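Local coordinates for nitrogenase molybdenum-iron protein beta chain (Clostridium pasteurianum, PDB 4WN9), which forms the beta subunit of the nitrogenase molybdenum-iron protein, which reduces dinitrogen to ammonia, and shares an [8Fe-7S] cluster with the alpha subunit, at residues P181-E186 and N422-Y427; A28-L33 and P202-V207; S57-E62 and F409-M414. All coordinates share one frame; numbering follows the deposited sequence.

Contact 1. Residues P181-E186 and N422-Y427. With PRO (proline), chain K.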
loop_
_atom_site.group_PDB
_atom_site.type_symbol
_atom_site.label_atom_id
_atom_site.label_comp_id
_atom_site.label_asym_id
_atom_site.label_seq_id
_atom_site.Cartn_x
_atom_site.Cartn_y
_atom_site.Cartn_z
ATOM N N PRO B 181 -15.645 3.607 -12.083
ATOM C CA PRO B 181 -16.764 4.200 -11.326
ATOM C C PRO B 181 -16.381 5.142 -10.170
ATOM O O PRO B 181 -17.136 6.099 -9.866
ATOM C CB PRO B 181 -17.517 2.974 -10.777
ATOM C CG PRO B 181 -16.560 1.809 -10.911
ATOM C CD PRO B 181 -15.709 2.134 -12.114
ATOM N N ALA B 182 -15.259 4.877 -9.498
ATOM C CA ALA B 182 -14.762 5.796 -8.465
ATOM C C ALA B 182 -14.469 7.201 -9.014
ATOM O O ALA B 182 -14.665 8.236 -8.332
ATOM C CB ALA B 182 -13.512 5.222 -7.808
ATOM N N ASP B 183 -13.962 7.223 -10.233
ATOM C CA ASP B 183 -13.601 8.437 -10.923
ATOM C C ASP B 183 -14.867 9.180 -11.317
ATOM O O ASP B 183 -14.923 10.388 -11.208
ATOM C CB ASP B 183 -12.769 8.120 -12.181
ATOM C CG ASP B 183 -11.425 7.461 -11.846
ATOM O OD1 ASP B 183 -10.792 7.850 -10.839
ATOM O OD2 ASP B 183 -11.012 6.559 -12.602
ATOM N N MET B 184 -15.880 8.437 -11.736
ATOM C CA MET B 184 -17.175 9.017 -12.075
ATOM C C MET B 184 -17.812 9.656 -10.838
ATOM O O MET B 184 -18.238 10.800 -10.917
ATOM C CB MET B 184 -18.074 7.965 -12.707
ATOM C CG MET B 184 -17.680 7.630 -14.129
ATOM S SD MET B 184 -17.987 5.901 -14.575
ATOM C CE MET B 184 -17.533 5.989 -16.288
ATOM N N ARG B 185 -17.808 8.956 -9.699
ATOM C CA ARG B 185 -18.330 9.510 -8.462
ATOM C C ARG B 185 -17.618 10.801 -8.102
ATOM O O ARG B 185 -18.260 11.783 -7.737
ATOM C CB ARG B 185 -18.176 8.531 -7.296
ATOM C CG ARG B 185 -19.034 7.301 -7.378
ATOM C CD ARG B 185 -18.728 6.353 -6.244
ATOM N NE ARG B 185 -19.470 5.102 -6.387
ATOM C CZ ARG B 185 -20.625 4.849 -5.795
ATOM N NH1 ARG B 185 -21.193 5.769 -5.026
ATOM N NH2 ARG B 185 -21.208 3.677 -5.960
ATOM N N GLU B 186 -16.288 10.803 -8.193
ATOM C CA GLU B 186 -15.503 11.963 -7.806
ATOM C C GLU B 186 -15.742 13.180 -8.724
ATOM O O GLU B 186 -15.799 14.318 -8.261
ATOM C CB GLU B 186 -14.006 11.614 -7.793
ATOM C CG GLU B 186 -13.083 12.808 -7.629
ATOM C CD GLU B 186 -13.263 13.564 -6.336
ATOM O OE1 GLU B 186 -14.025 13.114 -5.442
ATOM O OE2 GLU B 186 -12.596 14.616 -6.204
ATOM N N ASN B 422 -11.592 3.803 -5.051
ATOM C CA ASN B 422 -10.694 4.945 -4.926
ATOM C C ASN B 422 -10.486 5.658 -6.239
ATOM O O ASN B 422 -10.095 5.032 -7.222
ATOM C CB ASN B 422 -9.315 4.500 -4.416
ATOM C CG ASN B 422 -9.358 3.979 -2.993
ATOM O OD1 ASN B 422 -10.144 4.453 -2.159
ATOM N ND2 ASN B 422 -8.507 2.994 -2.706
ATOM N N PRO B 423 -10.696 6.987 -6.250
ATOM C CA PRO B 423 -10.483 7.706 -7.480
ATOM C C PRO B 423 -8.997 7.958 -7.751
ATOM O O PRO B 423 -8.198 8.071 -6.812
ATOM C CB PRO B 423 -11.215 9.024 -7.227
ATOM C CG PRO B 423 -11.016 9.260 -5.757
ATOM C CD PRO B 423 -11.066 7.879 -5.140
ATOM N N LYS B 424 -8.637 8.055 -9.023
ATOM C CA LYS B 424 -7.351 8.628 -9.426
ATOM C C LYS B 424 -7.517 10.065 -9.934
ATOM O O LYS B 424 -6.543 10.773 -10.065
ATOM C CB LYS B 424 -6.712 7.790 -10.538
ATOM C CG LYS B 424 -7.600 7.529 -11.742
ATOM C CD LYS B 424 -6.877 6.670 -12.764
ATOM C CE LYS B 424 -7.826 6.057 -13.778
ATOM N NZ LYS B 424 -8.786 5.143 -13.130
ATOM N N VAL B 425 -8.747 10.483 -10.213
ATOM C CA VAL B 425 -8.989 11.826 -10.716
ATOM C C VAL B 425 -9.214 12.838 -9.603
ATOM O O VAL B 425 -9.530 12.485 -8.468
ATOM C CB VAL B 425 -10.180 11.860 -11.688
ATOM C CG1 VAL B 425 -9.909 10.956 -12.875
ATOM C CG2 VAL B 425 -11.489 11.502 -10.970
ATOM N N GLY B 426 -9.044 14.108 -9.936
ATOM C CA GLY B 426 -9.328 15.185 -8.996
ATOM C C GLY B 426 -8.171 15.471 -8.068
ATOM O O GLY B 426 -7.119 14.831 -8.142
ATOM N N TYR B 427 -8.336 16.463 -7.201
ATOM C CA TYR B 427 -7.331 16.692 -6.196
ATOM C C TYR B 427 -7.284 15.515 -5.214
ATOM O O TYR B 427 -6.206 15.122 -4.772
ATOM C CB TYR B 427 -7.571 18.021 -5.502
ATOM C CG TYR B 427 -7.630 19.179 -6.473
ATOM C CD1 TYR B 427 -6.544 19.498 -7.267
ATOM C CD2 TYR B 427 -8.776 19.954 -6.601
ATOM C CE1 TYR B 427 -6.587 20.561 -8.161
ATOM C CE2 TYR B 427 -8.831 21.026 -7.495
ATOM C CZ TYR B 427 -7.742 21.334 -8.254
ATOM O OH TYR B 427 -7.803 22.385 -9.144
HETATM N N PRO K . -12.015 0.613 -14.893
HETATM C CA PRO K . -10.993 1.476 -15.416
HETATM C C PRO K . -10.398 2.475 -14.436
HETATM O O PRO K . -10.431 2.311 -13.207
HETATM C CB PRO K . -11.702 2.148 -16.580
HETATM C CG PRO K . -12.726 1.142 -17.032
HETATM C CD PRO K . -12.826 0.075 -15.996
HETATM O OXT PRO K . -9.831 3.444 -14.900
#
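Asp183 meets Lys424 with both carboxylate oxygens. OD1 of Asp183 takes the backbone N-H of Lys424 nearly along its own C-O axis, at 2.8 Å from Lys424 N. A weak second bond to the same oxygen comes from Val425 N. OD2 of Asp183 offers its syn lone pair to Lys424 NZ in a salt bridge of 2.7 Å. A turn at the last side-chain torsion (chi4 -63°) brings the ammonium of Lys424 to a second anion as well, the carboxylate of the bound proline, with NZ 2.7 Å from its OXT. Helix 181-194 is the connection of a beta-alpha-beta crossover, joining parallel strands 172-175 and 198-200, and Asp183 sits in its first turn. Beside these bonds the chains pack closely: Ala182 CB rests 3.4 Å from the carbonyl carbon, Asn422 C, and Glu186 CB touches Pro423 CB at 3.8 Å. Farther along, the side chains of Glu186 and Val425 run past each other in opposite directions, with CG of Glu186 3.9 Å from CG2 of Val425. OD2 of Asp183 also accepts from Gly180 N, just before the helix, which steadies the carboxylate. The carboxylate of Glu186 turns to Arg189 of its own helix.

Contact 2. Residues A28-L33 and P202-V207. With PRO (proline), chain K.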
loop_
_atom_site.group_PDB
_atom_site.type_symbol
_atom_site.label_atom_id
_atom_site.label_comp_id
_atom_site.label_asym_id
_atom_site.label_seq_id
_atom_site.Cartn_x
_atom_site.Cartn_y
_atom_site.Cartn_z
ATOM N N ALA B 28 -17.177 -1.067 -25.164
ATOM C CA ALA B 28 -18.579 -0.796 -25.442
ATOM C C ALA B 28 -19.464 -1.458 -24.396
ATOM O O ALA B 28 -20.472 -0.900 -24.031
ATOM C CB ALA B 28 -18.940 -1.298 -26.817
ATOM N N MET B 29 -19.109 -2.661 -23.949
ATOM C CA MET B 29 -19.855 -3.341 -22.902
ATOM C C MET B 29 -19.820 -2.518 -21.599
ATOM O O MET B 29 -20.839 -2.354 -20.942
ATOM C CB MET B 29 -19.292 -4.751 -22.675
ATOM C CG MET B 29 -20.018 -5.584 -21.635
ATOM S SD MET B 29 -19.319 -7.244 -21.365
ATOM C CE MET B 29 -19.460 -7.917 -23.016
ATOM N N TYR B 30 -18.653 -1.988 -21.248
ATOM C CA TYR B 30 -18.506 -1.102 -20.087
ATOM C C TYR B 30 -19.390 0.179 -20.199
ATOM O O TYR B 30 -20.089 0.543 -19.264
ATOM C CB TYR B 30 -17.025 -0.758 -19.885
ATOM C CG TYR B 30 -16.723 0.113 -18.670
ATOM C CD1 TYR B 30 -16.839 -0.385 -17.382
ATOM C CD2 TYR B 30 -16.368 1.441 -18.826
ATOM C CE1 TYR B 30 -16.604 0.416 -16.290
ATOM C CE2 TYR B 30 -16.104 2.253 -17.740
ATOM C CZ TYR B 30 -16.245 1.741 -16.468
ATOM O OH TYR B 30 -15.972 2.550 -15.395
ATOM N N ALA B 31 -19.341 0.838 -21.345
ATOM C CA ALA B 31 -20.146 2.054 -21.633
ATOM C C ALA B 31 -21.621 1.748 -21.489
ATOM O O ALA B 31 -22.331 2.471 -20.804
ATOM C CB ALA B 31 -19.824 2.584 -23.034
ATOM N N ALA B 32 -22.067 0.618 -22.044
ATOM C CA ALA B 32 -23.477 0.199 -21.930
ATOM C C ALA B 32 -23.936 -0.061 -20.498
ATOM O O ALA B 32 -25.103 0.167 -20.171
ATOM C CB ALA B 32 -23.723 -1.044 -22.766
ATOM N N LEU B 33 -23.038 -0.543 -19.641
ATOM C CA LEU B 33 -23.378 -0.773 -18.244
ATOM C C LEU B 33 -23.463 0.536 -17.477
ATOM O O LEU B 33 -23.916 0.577 -16.326
ATOM C CB LEU B 33 -22.361 -1.700 -17.577
ATOM C CG LEU B 33 -22.524 -3.169 -17.943
ATOM C CD1 LEU B 33 -21.332 -3.984 -17.459
ATOM C CD2 LEU B 33 -23.821 -3.676 -17.345
ATOM N N PRO B 202 -21.382 7.819 -20.166
ATOM C CA PRO B 202 -21.986 6.773 -19.374
ATOM C C PRO B 202 -21.577 6.983 -17.954
ATOM O O PRO B 202 -20.615 7.687 -17.720
ATOM C CB PRO B 202 -21.329 5.495 -19.901
ATOM C CG PRO B 202 -20.811 5.833 -21.225
ATOM C CD PRO B 202 -20.477 7.292 -21.191
ATOM N N ASP B 203 -22.304 6.409 -17.012
ATOM C CA ASP B 203 -21.925 6.494 -15.632
ATOM C C ASP B 203 -22.075 5.102 -15.022
ATOM O O ASP B 203 -23.193 4.624 -14.819
ATOM C CB ASP B 203 -22.763 7.575 -14.907
ATOM C CG ASP B 203 -22.572 7.545 -13.417
ATOM O OD1 ASP B 203 -21.561 6.968 -12.952
ATOM O OD2 ASP B 203 -23.452 8.043 -12.694
ATOM N N THR B 204 -20.944 4.436 -14.736
ATOM C CA THR B 204 -20.994 3.076 -14.156
ATOM C C THR B 204 -21.047 3.023 -12.637
ATOM O O THR B 204 -21.136 1.931 -12.042
ATOM C CB THR B 204 -19.807 2.192 -14.600
ATOM O OG1 THR B 204 -18.552 2.839 -14.294
ATOM C CG2 THR B 204 -19.913 1.883 -16.073
ATOM N N SER B 205 -20.985 4.174 -11.984
ATOM C CA SER B 205 -21.098 4.176 -10.519
ATOM C C SER B 205 -22.484 3.652 -10.140
ATOM O O SER B 205 -23.478 3.960 -10.805
ATOM C CB SER B 205 -20.848 5.578 -9.936
ATOM O OG SER B 205 -21.896 6.490 -10.261
ATOM N N GLY B 206 -22.522 2.849 -9.087
ATOM C CA GLY B 206 -23.706 2.168 -8.645
ATOM C C GLY B 206 -24.058 0.987 -9.526
ATOM O O GLY B 206 -25.147 0.405 -9.391
ATOM N N VAL B 207 -23.143 0.628 -10.425
ATOM C CA VAL B 207 -23.357 -0.499 -11.311
ATOM C C VAL B 207 -22.234 -1.527 -11.169
ATOM O O VAL B 207 -22.501 -2.703 -10.970
ATOM C CB VAL B 207 -23.423 -0.083 -12.788
ATOM C CG1 VAL B 207 -23.672 -1.294 -13.654
ATOM C CG2 VAL B 207 -24.486 0.983 -13.029
HETATM N N PRO K . -12.015 0.613 -14.893
HETATM C CA PRO K . -10.993 1.476 -15.416
HETATM C C PRO K . -10.398 2.475 -14.436
HETATM O O PRO K . -10.431 2.311 -13.207
HETATM C CB PRO K . -11.702 2.148 -16.580
HETATM C CG PRO K . -12.726 1.142 -17.032
HETATM C CD PRO K . -12.826 0.075 -15.996
HETATM O OXT PRO K . -9.831 3.444 -14.900
#
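Tyr30 holds a free proline molecule against one face of its ring and a threonine methyl against the other. CG of the ligand lies 3.6 Å from Tyr30 CZ, displaced toward the rim, and on the opposite face CG2 of Thr204 makes a CH-pi contact 3.9 Å from the ring centroid, 22° off the ring normal. The same threonine uses its second branch too: OG1 donates a hydrogen bond of 2.8 Å to the Tyr30 OH. Both contacts follow from one torsion, chi1 of 55°, which sets OG1 between the backbone N and the carbonyl carbon and leaves the methyl to reach the ring face. The phenol oxygen is bonded in addition to Val179 O, so two partners hold it while the ring lies between the threonine methyl and the ligand.

Away from the ring, side chains of the loop pack on the helix backbone as well as on its side chains. Pro202, preceded by a cis peptide, sets its CB 3.3 Å from Ala31 O and its CG 3.8 Å from Ala31 CB. At Leu33 both methyls of Val207 crowd the carbonyl oxygen, the nearer being CG1 at 3.3 Å from Leu33 O. The loop between these anchors is shaped by an Asx turn: Asp203 OD1 accepts from Ser205 N, which approaches from above the carboxylate plane, and also from Ser205 OG on its syn lone pair at 2.8 Å. Lys188 of helix 181-194 binds the other oxygen of Asp203.

Helix 24-32 rests here on the loop that follows strand 198-200, an outermost strand of its sheet within the chain. Helix 146-161 packs on Ala31 and Pro202, Met184 of helix 181-194 lies against Tyr30 and Thr204, and Phe60 of helix 46-60 touches Tyr30.

Contact 3. Residues S57-E62 and F409-M414. With FE (Fe (III) ion), chain M; PRO (proline), chain K.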
loop_
_atom_site.group_PDB
_atom_site.type_symbol
_atom_site.label_atom_id
_atom_site.label_comp_id
_atom_site.label_asym_id
_atom_site.label_seq_id
_atom_site.Cartn_x
_atom_site.Cartn_y
_atom_site.Cartn_z
ATOM N N SER B 57 -15.557 -8.694 -14.565
ATOM C CA SER B 57 -15.772 -9.343 -13.259
ATOM C C SER B 57 -14.500 -9.482 -12.459
ATOM O O SER B 57 -14.508 -9.280 -11.246
ATOM C CB SER B 57 -16.454 -10.706 -13.403
ATOM O OG SER B 57 -17.852 -10.521 -13.641
ATOM N N ARG B 58 -13.404 -9.820 -13.135
ATOM C CA ARG B 58 -12.095 -9.950 -12.489
ATOM C C ARG B 58 -11.530 -8.633 -11.952
ATOM O O ARG B 58 -10.848 -8.616 -10.919
ATOM C CB ARG B 58 -11.114 -10.545 -13.469
ATOM C CG ARG B 58 -11.372 -12.010 -13.772
ATOM C CD ARG B 58 -10.440 -12.513 -14.855
ATOM N NE ARG B 58 -10.564 -13.960 -14.954
ATOM C CZ ARG B 58 -10.242 -14.668 -16.025
ATOM N NH1 ARG B 58 -9.759 -14.066 -17.109
ATOM N NH2 ARG B 58 -10.432 -15.980 -16.013
ATOM N N HIS B 59 -11.835 -7.530 -12.630
ATOM C CA HIS B 59 -11.379 -6.209 -12.195
ATOM C C HIS B 59 -12.177 -5.727 -10.981
ATOM O O HIS B 59 -11.602 -5.347 -9.954
ATOM C CB HIS B 59 -11.463 -5.217 -13.376
ATOM C CG HIS B 59 -11.173 -3.789 -13.008
ATOM N ND1 HIS B 59 -9.974 -3.171 -13.299
ATOM C CD2 HIS B 59 -11.917 -2.868 -12.347
ATOM C CE1 HIS B 59 -9.989 -1.934 -12.837
ATOM N NE2 HIS B 59 -11.165 -1.719 -12.271
ATOM N N PHE B 60 -13.510 -5.765 -11.078
ATOM C CA PHE B 60 -14.356 -5.163 -10.079
ATOM C C PHE B 60 -14.785 -6.094 -8.935
ATOM O O PHE B 60 -15.253 -5.627 -7.904
ATOM C CB PHE B 60 -15.599 -4.613 -10.757
ATOM C CG PHE B 60 -15.338 -3.406 -11.573
ATOM C CD1 PHE B 60 -15.131 -2.189 -10.966
ATOM C CD2 PHE B 60 -15.277 -3.490 -12.941
ATOM C CE1 PHE B 60 -14.878 -1.068 -11.711
ATOM C CE2 PHE B 60 -15.040 -2.367 -13.693
ATOM C CZ PHE B 60 -14.831 -1.161 -13.069
ATOM N N LYS B 61 -14.624 -7.400 -9.125
ATOM C CA LYS B 61 -15.154 -8.378 -8.218
ATOM C C LYS B 61 -16.673 -8.126 -8.075
ATOM O O LYS B 61 -17.208 -7.995 -6.982
ATOM C CB LYS B 61 -14.447 -8.338 -6.863
ATOM C CG LYS B 61 -12.930 -8.372 -6.872
ATOM C CD LYS B 61 -12.326 -9.406 -7.812
ATOM C CE LYS B 61 -10.840 -9.660 -7.508
ATOM N NZ LYS B 61 -10.206 -10.341 -8.698
ATOM N N GLU B 62 -17.343 -8.033 -9.223
ATOM C CA GLU B 62 -18.760 -7.712 -9.312
ATOM C C GLU B 62 -19.318 -8.486 -10.486
ATOM O O GLU B 62 -18.610 -8.773 -11.452
ATOM C CB GLU B 62 -18.980 -6.207 -9.567
ATOM C CG GLU B 62 -18.825 -5.292 -8.361
ATOM C CD GLU B 62 -19.886 -5.514 -7.313
ATOM O OE1 GLU B 62 -21.025 -5.087 -7.563
ATOM O OE2 GLU B 62 -19.574 -6.077 -6.238
ATOM N N PHE B 409 -2.717 0.707 -11.781
ATOM C CA PHE B 409 -3.378 1.909 -12.344
ATOM C C PHE B 409 -4.128 1.500 -13.592
ATOM O O PHE B 409 -3.665 0.660 -14.351
ATOM C CB PHE B 409 -2.288 2.958 -12.659
ATOM C CG PHE B 409 -2.800 4.249 -13.275
ATOM C CD1 PHE B 409 -2.932 4.374 -14.649
ATOM C CD2 PHE B 409 -3.143 5.317 -12.472
ATOM C CE1 PHE B 409 -3.391 5.565 -15.218
ATOM C CE2 PHE B 409 -3.591 6.519 -13.025
ATOM C CZ PHE B 409 -3.710 6.637 -14.403
ATOM N N GLY B 410 -5.318 2.056 -13.794
ATOM C CA GLY B 410 -6.019 1.876 -15.035
ATOM C C GLY B 410 -6.706 0.533 -15.123
ATOM O O GLY B 410 -7.233 0.034 -14.128
ATOM N N PHE B 411 -6.665 -0.064 -16.308
ATOM C CA PHE B 411 -7.488 -1.232 -16.624
ATOM C C PHE B 411 -6.740 -2.287 -17.400
ATOM O O PHE B 411 -6.093 -1.965 -18.367
ATOM C CB PHE B 411 -8.716 -0.754 -17.422
ATOM C CG PHE B 411 -9.546 -1.863 -17.980
ATOM C CD1 PHE B 411 -10.485 -2.507 -17.203
ATOM C CD2 PHE B 411 -9.378 -2.273 -19.288
ATOM C CE1 PHE B 411 -11.250 -3.525 -17.738
ATOM C CE2 PHE B 411 -10.145 -3.277 -19.829
ATOM C CZ PHE B 411 -11.084 -3.911 -19.051
ATOM N N PRO B 412 -6.806 -3.562 -16.995
ATOM C CA PRO B 412 -7.542 -4.010 -15.800
ATOM C C PRO B 412 -6.630 -4.276 -14.598
ATOM O O PRO B 412 -5.462 -4.663 -14.752
ATOM C CB PRO B 412 -8.190 -5.325 -16.251
ATOM C CG PRO B 412 -7.301 -5.841 -17.314
ATOM C CD PRO B 412 -6.672 -4.628 -17.995
ATOM N N ILE B 413 -7.177 -4.073 -13.409
ATOM C CA ILE B 413 -6.525 -4.432 -12.163
ATOM C C ILE B 413 -7.367 -5.577 -11.603
ATOM O O ILE B 413 -8.506 -5.371 -11.201
ATOM C CB ILE B 413 -6.504 -3.253 -11.174
ATOM C CG1 ILE B 413 -5.738 -2.062 -11.761
ATOM C CG2 ILE B 413 -5.881 -3.688 -9.864
ATOM C CD1 ILE B 413 -5.804 -0.789 -10.942
ATOM N N MET B 414 -6.811 -6.785 -11.606
ATOM C CA MET B 414 -7.587 -7.982 -11.331
ATOM C C MET B 414 -7.107 -8.749 -10.101
ATOM O O MET B 414 -7.603 -9.857 -9.818
ATOM C CB MET B 414 -7.495 -8.903 -12.528
ATOM C CG MET B 414 -8.098 -8.283 -13.761
ATOM S SD MET B 414 -8.006 -9.292 -15.235
ATOM C CE MET B 414 -6.249 -9.255 -15.520
HETATM FE FE FE M . -17.979 -7.189 -5.260
HETATM N N PRO K . -12.015 0.613 -14.893
HETATM C CA PRO K . -10.993 1.476 -15.416
HETATM C C PRO K . -10.398 2.475 -14.436
HETATM O O PRO K . -10.431 2.311 -13.207
HETATM C CB PRO K . -11.702 2.148 -16.580
HETATM C CG PRO K . -12.726 1.142 -17.032
HETATM C CD PRO K . -12.826 0.075 -15.996
HETATM O OXT PRO K . -9.831 3.444 -14.900
HETATM O O HOH W 1 -16.804 -5.490 -5.601
HETATM O O HOH W 2 -19.251 -8.808 -4.950
#
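The last turn of helix 46-60, where His59 meets Ile413, runs straight into an iron(III) site at the interface with the second copy of this subunit. Lys61 O and Glu62 OE2 bind the iron, together with two waters and with Asp301 and Asp305 of the second subunit. Lys61, the first residue past the helix, has positive phi, and its side chain turns back toward the turn it has just left. Its NZ reaches Arg58 O on a carbonyl lone pair, at 2.9 Å, and also meets Met414 O at 2.9 Å, here from above the carbonyl plane. Arg458 O of the second subunit is a third acceptor, so the ammonium binds helix, loop and neighbour at once. His59 joins helix and loop as well. With CG anti to the backbone N (chi1 173°), its ring turns ND1 to the amide of Ile413, and the bond from Ile413 N to His59 ND1 measures 2.9 Å and is nearly straight at 169°, although the donor lies somewhat out of the ring plane. Beside it, a CA-H...O contact sets His59 CA 3.2 Å from Ile413 O. Across the helix surface Met414 lies obliquely over Arg58, its CG 3.8 Å from Arg58 CB. The free proline comes up to the loop at Phe411, where CD1 of the phenylalanine ring lies 3.7 Å from CD of the ligand.

How the contacts relate
Read from the N terminus, contact 2 closes first, bringing residues 202-207 back to 28-33 across 168 intervening residues. Contact 3 opens within that span, at 57-62, and closes only at 409-414, while contact 1 runs from 181-186 to 422-427. Every pair of contacts therefore crosses, and none nests. Each links a different pair of the chain's three parallel sheets with their helices: contact 2 the first to the second, contact 3 the first to the third, contact 1 the second to the third. Their borders touch, as where Pro181 packs on Tyr30 and Phe60, and all three reach the same bound proline.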